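Local structure of antigen 43 (Escherichia coli, 4KH3) at residues E468-L473 and G487-L492; G442-S447 and K462-N467; G77-D82 and N94-N99; L221-G226 and T240-G245; M368-S373 and T387-L392. The protein is a self-associating autotransporter adhesin whose passenger domain drives Velcro-like clumping of bacterial cells and probably helps them build biofilms. All blocks are in the same frame, centred on the assembly; numbering follows the deposited sequence.

Contact 1: E468-L473 and G487-L492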
# COMPACT_ATOMS: atom_id res chain seq x y z
N GLU A 468 7.02 -19.82 -40.55
CA GLU A 468 6.08 -20.69 -39.84
C GLU A 468 4.97 -19.88 -39.19
O GLU A 468 5.16 -18.71 -38.85
CB GLU A 468 6.80 -21.56 -38.80
CG GLU A 468 5.95 -22.68 -38.20
CD GLU A 468 5.54 -23.76 -39.22
OE1 GLU A 468 4.55 -24.48 -38.95
OE2 GLU A 468 6.20 -23.90 -40.28
N GLY A 469 3.80 -20.48 -39.05
CA GLY A 469 2.71 -19.83 -38.34
C GLY A 469 2.05 -18.72 -39.12
O GLY A 469 2.18 -18.65 -40.33
N THR A 470 1.36 -17.84 -38.40
CA THR A 470 0.47 -16.85 -39.01
C THR A 470 0.99 -15.42 -38.95
O THR A 470 1.45 -14.95 -37.91
CB THR A 470 -0.90 -16.88 -38.31
OG1 THR A 470 -1.49 -18.17 -38.45
CG2 THR A 470 -1.84 -15.82 -38.90
N LEU A 471 0.89 -14.71 -40.07
CA LEU A 471 1.16 -13.29 -40.09
C LEU A 471 -0.13 -12.59 -40.43
O LEU A 471 -0.72 -12.84 -41.48
CB LEU A 471 2.22 -12.95 -41.14
CG LEU A 471 2.46 -11.46 -41.36
CD1 LEU A 471 2.91 -10.80 -40.07
CD2 LEU A 471 3.49 -11.23 -42.46
N THR A 472 -0.59 -11.72 -39.54
CA THR A 472 -1.83 -11.00 -39.77
C THR A 472 -1.54 -9.52 -39.92
O THR A 472 -0.90 -8.92 -39.07
CB THR A 472 -2.85 -11.23 -38.64
OG1 THR A 472 -3.28 -12.60 -38.66
CG2 THR A 472 -4.06 -10.33 -38.81
N LEU A 473 -2.00 -8.95 -41.02
CA LEU A 473 -1.75 -7.54 -41.28
C LEU A 473 -3.07 -6.81 -41.23
O LEU A 473 -3.83 -6.80 -42.20
CB LEU A 473 -1.09 -7.36 -42.64
CG LEU A 473 0.17 -8.18 -42.88
CD1 LEU A 473 0.70 -7.93 -44.28
CD2 LEU A 473 1.22 -7.84 -41.85
N GLY A 487 3.56 -24.38 -44.08
CA GLY A 487 3.28 -24.31 -42.66
C GLY A 487 2.88 -22.92 -42.21
O GLY A 487 2.92 -22.62 -41.02
N THR A 488 2.48 -22.07 -43.15
CA THR A 488 2.16 -20.69 -42.84
C THR A 488 0.80 -20.24 -43.34
O THR A 488 0.17 -20.90 -44.15
CB THR A 488 3.19 -19.71 -43.42
OG1 THR A 488 3.19 -19.82 -44.86
CG2 THR A 488 4.57 -20.01 -42.89
N ALA A 489 0.37 -19.09 -42.83
CA ALA A 489 -0.85 -18.45 -43.26
C ALA A 489 -0.63 -16.95 -43.21
O ALA A 489 -0.02 -16.43 -42.28
CB ALA A 489 -2.01 -18.86 -42.35
N LEU A 490 -1.10 -16.24 -44.22
CA LEU A 490 -0.96 -14.81 -44.27
C LEU A 490 -2.34 -14.21 -44.38
O LEU A 490 -3.06 -14.51 -45.33
CB LEU A 490 -0.13 -14.39 -45.48
CG LEU A 490 -0.16 -12.87 -45.74
CD1 LEU A 490 0.53 -12.11 -44.62
CD2 LEU A 490 0.44 -12.52 -47.09
N LYS A 491 -2.72 -13.36 -43.43
CA LYS A 491 -4.03 -12.73 -43.46
C LYS A 491 -3.94 -11.22 -43.66
O LYS A 491 -3.16 -10.54 -42.99
CB LYS A 491 -4.81 -13.04 -42.18
CG LYS A 491 -5.05 -14.52 -41.95
CD LYS A 491 -5.72 -14.78 -40.60
CE LYS A 491 -5.78 -16.28 -40.33
NZ LYS A 491 -6.18 -16.60 -38.93
N LEU A 492 -4.76 -10.70 -44.56
CA LEU A 492 -4.87 -9.27 -44.75
C LEU A 492 -6.27 -8.82 -44.33
O LEU A 492 -7.25 -9.13 -44.99
CB LEU A 492 -4.62 -8.90 -46.22
CG LEU A 492 -3.16 -8.78 -46.69
CD1 LEU A 492 -2.39 -10.10 -46.57
CD2 LEU A 492 -3.11 -8.26 -48.12
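K491 lies across T472 where strands 469-473 and 488-492 run parallel as successive rungs of the right-handed beta-helix, near the C-terminal end of the chain. Its CG stands anti to the carbonyl carbon (chi1 -60°), and the rest of the chain is extended over the preceding rung. The aliphatic part does the touching: CD comes to 3.8 Å from T472 OG1, and CE to 4.2 Å from T470 CG2. On this face, shared with T470, T472 and A489, the lysine buries more surface than any other residue of the contact.

The opposite face is mainly leucine, L471 and L473 with L490 and L492, and T488 at its start. L471 and L490 lie side by side and point the same way, with L471 CD2 3.8 Å from L490 CD1. L473 sends CD1 to that same methyl, 4.2 Å from L490 CD1, and it meets L492 more loosely. L490 CD1 therefore packs against two leucines of the neighbouring rung. L471 also packs on L452, V464 and L466, which places it in the interior, while strand 488-493, the last rung of its face, leaves L490 and L492 more open.

Five backbone hydrogen bonds zip the strands together. L473 binds K491 through the main chain as well, its N donating to K491 O at 2.8 Å with an N-H...O angle of 169°.

Contact 2: G442-S447 and K462-N467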
# COMPACT_ATOMS: atom_id res chain seq x y z
N GLY A 442 15.57 -3.23 -43.27
CA GLY A 442 15.60 -4.42 -42.44
C GLY A 442 14.60 -5.46 -42.88
O GLY A 442 13.75 -5.22 -43.76
N SER A 443 14.68 -6.63 -42.27
CA SER A 443 13.73 -7.69 -42.57
C SER A 443 13.07 -8.22 -41.30
O SER A 443 13.66 -8.18 -40.21
CB SER A 443 14.41 -8.82 -43.34
OG SER A 443 15.41 -9.45 -42.56
N VAL A 444 11.84 -8.70 -41.44
CA VAL A 444 11.13 -9.37 -40.35
C VAL A 444 11.16 -10.89 -40.57
O VAL A 444 10.94 -11.36 -41.69
CB VAL A 444 9.67 -8.92 -40.27
CG1 VAL A 444 9.04 -9.42 -38.98
CG2 VAL A 444 9.57 -7.39 -40.38
N GLU A 445 11.46 -11.64 -39.51
CA GLU A 445 11.46 -13.11 -39.58
C GLU A 445 10.34 -13.65 -38.70
O GLU A 445 10.24 -13.28 -37.53
CB GLU A 445 12.78 -13.69 -39.08
CG GLU A 445 14.02 -12.95 -39.53
CD GLU A 445 14.56 -13.45 -40.85
OE1 GLU A 445 14.42 -14.67 -41.12
OE2 GLU A 445 15.12 -12.63 -41.61
N LYS A 446 9.50 -14.52 -39.25
CA LYS A 446 8.43 -15.13 -38.47
C LYS A 446 8.53 -16.65 -38.47
O LYS A 446 8.41 -17.30 -39.51
CB LYS A 446 7.05 -14.68 -38.97
CG LYS A 446 5.89 -15.44 -38.34
CD LYS A 446 5.87 -15.30 -36.82
CE LYS A 446 4.68 -16.05 -36.19
NZ LYS A 446 4.87 -17.53 -36.13
N SER A 447 8.76 -17.20 -37.29
CA SER A 447 8.81 -18.64 -37.12
C SER A 447 8.00 -19.02 -35.89
O SER A 447 7.38 -18.16 -35.25
CB SER A 447 10.26 -19.13 -37.00
OG SER A 447 10.96 -18.42 -36.00
N LYS A 462 12.49 -4.58 -46.15
CA LYS A 462 12.99 -5.17 -47.38
C LYS A 462 12.24 -6.46 -47.66
O LYS A 462 11.84 -6.72 -48.79
CB LYS A 462 14.48 -5.45 -47.26
CG LYS A 462 15.10 -5.98 -48.56
CD LYS A 462 16.33 -6.84 -48.27
CE LYS A 462 17.14 -7.11 -49.54
NZ LYS A 462 17.73 -5.85 -50.10
N ALA A 463 12.06 -7.26 -46.62
CA ALA A 463 11.43 -8.55 -46.77
C ALA A 463 10.83 -9.00 -45.46
O ALA A 463 11.37 -8.70 -44.39
CB ALA A 463 12.45 -9.58 -47.26
N VAL A 464 9.73 -9.72 -45.53
CA VAL A 464 9.21 -10.42 -44.37
C VAL A 464 9.35 -11.91 -44.63
O VAL A 464 8.69 -12.44 -45.51
CB VAL A 464 7.74 -10.08 -44.13
CG1 VAL A 464 7.19 -10.86 -42.93
CG2 VAL A 464 7.58 -8.58 -43.93
N ASN A 465 10.23 -12.57 -43.89
CA ASN A 465 10.38 -14.01 -44.06
C ASN A 465 9.37 -14.76 -43.22
O ASN A 465 9.58 -15.01 -42.03
CB ASN A 465 11.80 -14.45 -43.70
CG ASN A 465 12.85 -13.85 -44.62
OD1 ASN A 465 12.91 -14.16 -45.81
ND2 ASN A 465 13.69 -12.98 -44.06
N LEU A 466 8.25 -15.12 -43.84
CA LEU A 466 7.20 -15.88 -43.18
C LEU A 466 7.52 -17.37 -43.24
O LEU A 466 7.17 -18.04 -44.21
CB LEU A 466 5.86 -15.59 -43.84
CG LEU A 466 4.61 -16.26 -43.29
CD1 LEU A 466 4.59 -16.17 -41.78
CD2 LEU A 466 3.37 -15.61 -43.88
N ASN A 467 8.19 -17.88 -42.21
CA ASN A 467 8.68 -19.25 -42.22
C ASN A 467 7.76 -20.26 -41.57
O ASN A 467 7.72 -21.42 -41.98
CB ASN A 467 10.06 -19.35 -41.58
CG ASN A 467 11.07 -18.44 -42.24
OD1 ASN A 467 10.90 -18.03 -43.39
ND2 ASN A 467 12.13 -18.10 -41.51
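V444 and V464 pair across strands 443-446 and 463-466, which run parallel with 8° between their directions and axes 4.6 Å apart at closest approach. Backbone bonds alternate along the pair. N465 N donates to V444 O, and N465 O in turn receives K446 N at 2.8 Å.

Beside each other on one face, E445 and N465 point the same way, their carboxylate and amide planes turned 37° apart. The glutamate is bent at chi2 (-88°), which swings CD back over the neighbouring rung, and N465 ND2 reaches E445 OE2 at 2.9 Å in a bent, weak hydrogen bond. S443 OG makes a second weak bond to the same oxygen from within its own strand. The other face is apolar next to the strand: V444 CB lies 4.1 Å from V464 CG1, and K446 CG is 3.7 Å from L466 CD1.

K446 runs alongside L466 with its methylenes and then turns its amino group away from the partner strand. K446 NZ binds S447 O at 2.7 Å, approaching from well above the carbonyl plane, and it also bonds to the carbonyls of G450 and E468. A buried lysine amine is thus gripped by three backbone oxygens, and their dipoles probably offset much of the cost of burying its charge.

Contact 3: G77-D82 and N94-N99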
# COMPACT_ATOMS: atom_id res chain seq x y z
N GLY A 77 -11.86 7.99 41.69
CA GLY A 77 -12.12 7.11 42.81
C GLY A 77 -13.35 6.24 42.59
O GLY A 77 -13.61 5.30 43.34
N GLY A 78 -14.10 6.56 41.54
CA GLY A 78 -15.28 5.78 41.21
C GLY A 78 -14.96 4.62 40.28
O GLY A 78 -13.95 4.62 39.58
N THR A 79 -15.83 3.62 40.26
CA THR A 79 -15.62 2.43 39.47
C THR A 79 -16.89 2.08 38.73
O THR A 79 -17.97 2.08 39.31
CB THR A 79 -15.24 1.26 40.38
OG1 THR A 79 -14.01 1.56 41.04
CG2 THR A 79 -15.08 -0.04 39.59
N ALA A 80 -16.76 1.77 37.44
CA ALA A 80 -17.90 1.31 36.64
C ALA A 80 -17.53 -0.02 36.02
O ALA A 80 -16.41 -0.20 35.55
CB ALA A 80 -18.25 2.31 35.56
N SER A 81 -18.48 -0.94 36.01
CA SER A 81 -18.22 -2.29 35.58
C SER A 81 -19.39 -2.81 34.73
O SER A 81 -20.54 -2.66 35.11
CB SER A 81 -18.02 -3.17 36.82
OG SER A 81 -17.93 -4.54 36.46
N ASP A 82 -19.08 -3.44 33.59
CA ASP A 82 -20.08 -4.03 32.69
C ASP A 82 -21.08 -2.99 32.22
O ASP A 82 -22.29 -3.21 32.27
CB ASP A 82 -20.83 -5.20 33.34
CG ASP A 82 -19.92 -6.36 33.72
OD1 ASP A 82 -18.78 -6.44 33.18
OD2 ASP A 82 -20.35 -7.20 34.55
N ASN A 94 -13.53 9.80 34.77
CA ASN A 94 -12.41 10.32 35.54
C ASN A 94 -11.90 9.26 36.49
O ASN A 94 -10.82 9.40 37.07
CB ASN A 94 -12.79 11.61 36.28
CG ASN A 94 -13.30 12.68 35.34
OD1 ASN A 94 -12.51 13.38 34.71
ND2 ASN A 94 -14.62 12.82 35.23
N GLY A 95 -12.68 8.19 36.64
CA GLY A 95 -12.30 7.07 37.48
C GLY A 95 -11.88 5.86 36.68
O GLY A 95 -11.13 5.96 35.70
N LEU A 96 -12.37 4.70 37.09
CA LEU A 96 -12.05 3.44 36.46
C LEU A 96 -13.29 2.84 35.85
O LEU A 96 -14.33 2.76 36.50
CB LEU A 96 -11.49 2.46 37.50
CG LEU A 96 -11.24 1.02 37.04
CD1 LEU A 96 -10.10 0.97 35.99
CD2 LEU A 96 -10.92 0.13 38.24
N ALA A 97 -13.18 2.40 34.60
CA ALA A 97 -14.25 1.62 33.99
C ALA A 97 -13.70 0.30 33.49
O ALA A 97 -12.65 0.26 32.83
CB ALA A 97 -14.93 2.40 32.86
N VAL A 98 -14.39 -0.78 33.80
CA VAL A 98 -13.95 -2.10 33.36
C VAL A 98 -15.01 -2.79 32.51
O VAL A 98 -16.19 -2.85 32.88
CB VAL A 98 -13.56 -3.00 34.54
CG1 VAL A 98 -13.01 -4.30 34.04
CG2 VAL A 98 -12.51 -2.32 35.40
N ASN A 99 -14.58 -3.32 31.37
CA ASN A 99 -15.45 -4.06 30.46
C ASN A 99 -16.68 -3.28 30.01
O ASN A 99 -17.81 -3.72 30.13
CB ASN A 99 -15.81 -5.44 31.02
CG ASN A 99 -14.64 -6.42 30.95
OD1 ASN A 99 -14.69 -7.53 31.48
ND2 ASN A 99 -13.57 -6.00 30.28
O HOH W 1 -16.60 -8.00 33.55
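A80 and A97 form the close-packed centre of this contact, where strands 79-81 and 96-98 lie parallel. Two of the four backbone hydrogen bonds run through A80: its N donates to L96 O at 2.8 Å and its O accepts from V98 N at 2.7 Å. L96 N to G78 O and D82 N to V98 O continue the ladder at the two ends. The small methyls stand one above the other, A80 CB 4.3 Å from A97 CB, and face inward, where A80 rests on Q72, V74 and Q91 and A97 also touches Q91.

The other face is more open to solvent: T79, L96, S81 and V98 are all partly exposed. T79 and L96 come together there with T79 CG2 4.4 Å from L96 CD2, and S81 and V98 meet mainly through the backbone.

Past the strands, D82 and N99 leave the sheet with positive phi and psi, and their side chains lie side by side, pointing the same way at the solvent-facing corner. Carboxylate and amide planes are nearly coplanar, 11° apart. D82 OD1 comes to 3.8 Å from N99 CB, and the polar ends are joined through a water. This water donates to D82 OD1 at 2.7 Å and to N99 OD1 at 2.9 Å. The N99 amide nitrogen is hydrogen-bonded to a malonate ion, probably from the crystallisation liquor, while D82 touches N63 on the rung before. Parallel rungs in register, with like residues aligned from coil to coil inside and at the turns, are the hallmark of the parallel beta-helix.

Contact 4: L221-G226 and T240-G245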
# COMPACT_ATOMS: atom_id res chain seq x y z
N LEU A 221 6.04 -4.38 13.64
CA LEU A 221 6.29 -5.71 13.15
C LEU A 221 5.27 -6.04 12.06
O LEU A 221 4.07 -6.15 12.32
CB LEU A 221 6.21 -6.68 14.31
CG LEU A 221 6.28 -8.17 14.00
CD1 LEU A 221 7.56 -8.50 13.23
CD2 LEU A 221 6.19 -8.93 15.31
N ILE A 222 5.75 -6.16 10.83
CA ILE A 222 4.87 -6.32 9.68
C ILE A 222 4.80 -7.78 9.27
O ILE A 222 5.67 -8.27 8.55
CB ILE A 222 5.35 -5.49 8.46
CG1 ILE A 222 5.78 -4.08 8.88
CG2 ILE A 222 4.26 -5.41 7.41
CD1 ILE A 222 6.28 -3.24 7.71
N ASN A 223 3.76 -8.47 9.72
CA ASN A 223 3.59 -9.85 9.30
C ASN A 223 2.87 -9.92 7.96
O ASN A 223 2.63 -8.88 7.33
CB ASN A 223 2.88 -10.66 10.38
CG ASN A 223 3.74 -10.85 11.61
OD1 ASN A 223 4.94 -11.00 11.50
ND2 ASN A 223 3.12 -10.85 12.77
N ARG A 224 2.55 -11.13 7.53
CA ARG A 224 1.94 -11.35 6.23
C ARG A 224 0.75 -10.42 5.91
O ARG A 224 -0.18 -10.27 6.72
CB ARG A 224 1.53 -12.82 6.08
CG ARG A 224 1.10 -13.16 4.66
CD ARG A 224 0.09 -14.30 4.63
NE ARG A 224 0.72 -15.58 4.35
CZ ARG A 224 0.82 -16.12 3.14
NH1 ARG A 224 0.32 -15.49 2.08
NH2 ARG A 224 1.40 -17.30 2.99
N ASP A 225 0.80 -9.81 4.73
CA ASP A 225 -0.23 -8.88 4.26
C ASP A 225 -0.31 -7.58 5.05
O ASP A 225 -1.15 -6.73 4.74
CB ASP A 225 -1.61 -9.55 4.21
CG ASP A 225 -1.66 -10.69 3.22
OD1 ASP A 225 -1.05 -10.55 2.13
OD2 ASP A 225 -2.29 -11.72 3.52
N GLY A 226 0.55 -7.44 6.05
CA GLY A 226 0.67 -6.19 6.78
C GLY A 226 1.22 -5.08 5.89
O GLY A 226 1.94 -5.32 4.92
N THR A 240 10.32 -4.28 11.25
CA THR A 240 10.67 -5.60 10.76
C THR A 240 9.63 -5.95 9.72
O THR A 240 8.44 -5.88 9.99
CB THR A 240 10.67 -6.64 11.90
OG1 THR A 240 11.75 -6.35 12.79
CG2 THR A 240 10.83 -8.04 11.36
N ILE A 241 10.09 -6.29 8.52
CA ILE A 241 9.20 -6.71 7.46
C ILE A 241 9.36 -8.21 7.30
O ILE A 241 10.43 -8.70 6.93
CB ILE A 241 9.57 -6.06 6.12
CG1 ILE A 241 9.88 -4.57 6.29
CG2 ILE A 241 8.47 -6.28 5.09
CD1 ILE A 241 10.57 -3.97 5.06
N ASN A 242 8.30 -8.95 7.58
CA ASN A 242 8.35 -10.39 7.35
C ASN A 242 7.84 -10.78 5.98
O ASN A 242 7.45 -9.91 5.18
CB ASN A 242 7.60 -11.14 8.45
CG ASN A 242 8.42 -11.25 9.71
OD1 ASN A 242 9.62 -11.50 9.64
ND2 ASN A 242 7.79 -11.05 10.86
N GLN A 243 7.86 -12.08 5.69
CA GLN A 243 7.45 -12.55 4.38
C GLN A 243 6.05 -12.06 4.02
O GLN A 243 5.09 -12.27 4.78
CB GLN A 243 7.52 -14.07 4.33
CG GLN A 243 7.47 -14.60 2.90
CD GLN A 243 7.16 -16.07 2.82
OE1 GLN A 243 7.16 -16.78 3.82
NE2 GLN A 243 6.87 -16.54 1.61
N LYS A 244 5.94 -11.39 2.88
CA LYS A 244 4.67 -10.87 2.35
C LYS A 244 4.05 -9.72 3.15
O LYS A 244 2.89 -9.34 2.93
CB LYS A 244 3.65 -12.00 2.09
CG LYS A 244 3.84 -12.66 0.71
CD LYS A 244 3.27 -14.08 0.66
CE LYS A 244 3.92 -14.91 -0.46
NZ LYS A 244 3.58 -14.42 -1.83
N GLY A 245 4.82 -9.16 4.08
CA GLY A 245 4.49 -7.87 4.66
C GLY A 245 5.12 -6.80 3.79
O GLY A 245 6.03 -7.07 3.01
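N223 and N242 lie side by side at equivalent corners of consecutive coils, both with CG anti to the carbonyl carbon (chi1 -69° and -79°). The two side chains point the same way and their amide planes are 8° apart. N242 ND2 donates to N223 OD1 at 2.9 Å, nearly in line with the acceptor C=O and within the donor's own amide plane. L221 covers this amide from the strand side, its CD1 3.5 Å from N242 ND2 and 3.8 Å from T240 CG2.

Inward, I222 places CG1 anti to the carbonyl carbon, and CD1 beyond it meets I241 CG1 at 4.1 Å. The other branch is anti to the backbone N, and I222 CG2 packs on G245 CA at 3.7 Å.

After the asparagines both segments make type II beta turns, N223 to G226 and N242 to G245, and D225 N bonds K244 O between them at 2.8 Å. R224 and K244 leave these turns side by side: K244 CD sits over one face of the guanidinium, 3.6 Å from R224 NH1. Lysine methylene carbon makes this contact; R224 NH1 and K244 NZ stay 5.2 Å apart.

N223 also donates to E205 and N242 accepts from N261, forming a polar ladder from coil to coil. An amide can donate and accept at once, so each asparagine links neighbouring coils, which probably helps keep the turns aligned.

Contact 5: M368-S373 and T387-L392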
# COMPACT_ATOMS: atom_id res chain seq x y z
N MET A 368 16.34 -7.48 -21.73
CA MET A 368 15.44 -8.62 -21.70
C MET A 368 14.18 -8.18 -20.99
O MET A 368 14.22 -7.85 -19.81
CB MET A 368 16.08 -9.80 -20.98
CG MET A 368 15.09 -10.89 -20.60
SD MET A 368 14.30 -11.69 -22.02
CE MET A 368 15.60 -12.83 -22.50
N LEU A 369 13.07 -8.15 -21.71
CA LEU A 369 11.82 -7.69 -21.12
C LEU A 369 10.79 -8.82 -20.97
O LEU A 369 10.06 -9.13 -21.91
CB LEU A 369 11.25 -6.53 -21.94
CG LEU A 369 12.17 -5.32 -22.17
CD1 LEU A 369 11.61 -4.43 -23.27
CD2 LEU A 369 12.35 -4.51 -20.91
N GLU A 370 10.74 -9.44 -19.79
CA GLU A 370 9.73 -10.45 -19.48
C GLU A 370 8.37 -9.81 -19.18
O GLU A 370 8.24 -8.58 -19.14
CB GLU A 370 10.15 -11.29 -18.27
CG GLU A 370 11.60 -11.74 -18.25
CD GLU A 370 11.84 -12.98 -19.08
OE1 GLU A 370 10.87 -13.51 -19.66
OE2 GLU A 370 13.00 -13.43 -19.16
N LYS A 371 7.37 -10.65 -18.99
CA LYS A 371 6.02 -10.18 -18.68
C LYS A 371 6.05 -9.24 -17.48
O LYS A 371 6.62 -9.56 -16.43
CB LYS A 371 5.07 -11.36 -18.44
CG LYS A 371 3.62 -10.94 -18.22
CD LYS A 371 2.66 -12.11 -18.46
CE LYS A 371 1.20 -11.65 -18.46
NZ LYS A 371 0.27 -12.74 -18.88
N GLY A 372 5.46 -8.06 -17.66
CA GLY A 372 5.47 -7.05 -16.62
C GLY A 372 6.46 -5.93 -16.87
O GLY A 372 6.20 -4.77 -16.53
N SER A 373 7.59 -6.27 -17.47
CA SER A 373 8.63 -5.28 -17.76
C SER A 373 8.26 -4.41 -18.96
O SER A 373 7.58 -4.85 -19.88
CB SER A 373 9.97 -5.96 -18.00
OG SER A 373 10.39 -6.66 -16.85
N THR A 387 15.45 -8.39 -26.53
CA THR A 387 14.51 -9.50 -26.53
C THR A 387 13.31 -9.10 -25.68
O THR A 387 13.44 -8.80 -24.49
CB THR A 387 15.12 -10.78 -25.94
OG1 THR A 387 16.22 -11.21 -26.75
CG2 THR A 387 14.09 -11.88 -25.92
N VAL A 388 12.13 -9.06 -26.31
CA VAL A 388 10.89 -8.86 -25.58
C VAL A 388 10.20 -10.21 -25.49
O VAL A 388 9.84 -10.80 -26.51
CB VAL A 388 9.96 -7.88 -26.30
CG1 VAL A 388 8.75 -7.57 -25.44
CG2 VAL A 388 10.69 -6.62 -26.63
N ASN A 389 10.03 -10.71 -24.27
CA ASN A 389 9.45 -12.03 -24.06
C ASN A 389 8.21 -11.92 -23.18
O ASN A 389 8.26 -12.24 -21.99
CB ASN A 389 10.49 -12.96 -23.44
CG ASN A 389 10.01 -14.41 -23.37
OD1 ASN A 389 9.26 -14.88 -24.22
ND2 ASN A 389 10.47 -15.12 -22.35
N GLY A 390 7.11 -11.47 -23.76
CA GLY A 390 5.90 -11.24 -23.01
C GLY A 390 5.77 -9.83 -22.49
O GLY A 390 4.69 -9.41 -22.05
N GLY A 391 6.86 -9.07 -22.53
CA GLY A 391 6.85 -7.70 -22.06
C GLY A 391 6.31 -6.67 -23.04
O GLY A 391 5.69 -7.01 -24.06
N LEU A 392 6.55 -5.40 -22.72
CA LEU A 392 6.11 -4.30 -23.57
C LEU A 392 7.31 -3.44 -23.97
O LEU A 392 8.17 -3.14 -23.15
CB LEU A 392 5.07 -3.45 -22.84
CG LEU A 392 4.65 -2.14 -23.50
CD1 LEU A 392 3.98 -2.41 -24.85
CD2 LEU A 392 3.72 -1.34 -22.58
O HOH W 2 7.86 -13.52 -19.45
O HOH W 3 4.04 -7.39 -20.12
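M368 has CG anti to its backbone N (chi1 165°), and further bends at chi2 and chi3 fold SD and CE down beside T387. The two side chains lie alongside each other, with M368 SD and CE both 3.9 Å from T387 CG2. A bend at chi2 of E370 (-83°) likewise turns its CD toward the partner strand. There N389 ND2 donates to E370 OE1 at 3.2 Å, on the syn side of a carboxylate whose plane is 66° from that of the amide.

Strands 368-370 and 387-389 are parallel. L369 N donates to T387 O and L369 O accepts from N389 N, while the inward side chain of L369 sets CD1 4.1 Å from V388 CG2 and close to L392 O. Beyond them the two chains turn differently. E370 to S373 is a type II beta turn, whereas N389 passes directly through G390, whose phi is positive, to G391, and L392 N then closes the pairing on S373 O at 3.1 Å. Two waters bridge the turn regions. One donates to E370 OE1 and N389 O and accepts from K371 N, 2.9 Å away; the second accepts from G372 N and donates to G390 O.

With no helix nearby, the neighbours are strands of the adjoining faces and coils. L369 packs on F375 and F393 inside, V388 and N389 meet strand 403-407 of the next rung, N389 OD1 is bonded to N408, and S373 OG reaches back to L339 N on strand 338-342.

In the fold
All five contacts join successive coils of one curved beta-helix, with contact 3 toward its N-terminal end and contacts 1 and 2 toward its C-terminal end. Contact 1 lies mostly at the surface; the other four are partly buried. Contacts 1 and 2 are the pair that touch: strands 463-466 and 469-474 follow each other around a coil, and T488 CG2 packs on L466 O. Contacts 1 and 2 rest on longer strand pairing, whereas contacts 4 and 5 carry beta turns. The polar chemistry varies too: direct amide bonding in contact 4, carboxylate-amide bonding in contacts 2 (weak, within the strands) and 5, and a water bridge in contact 3.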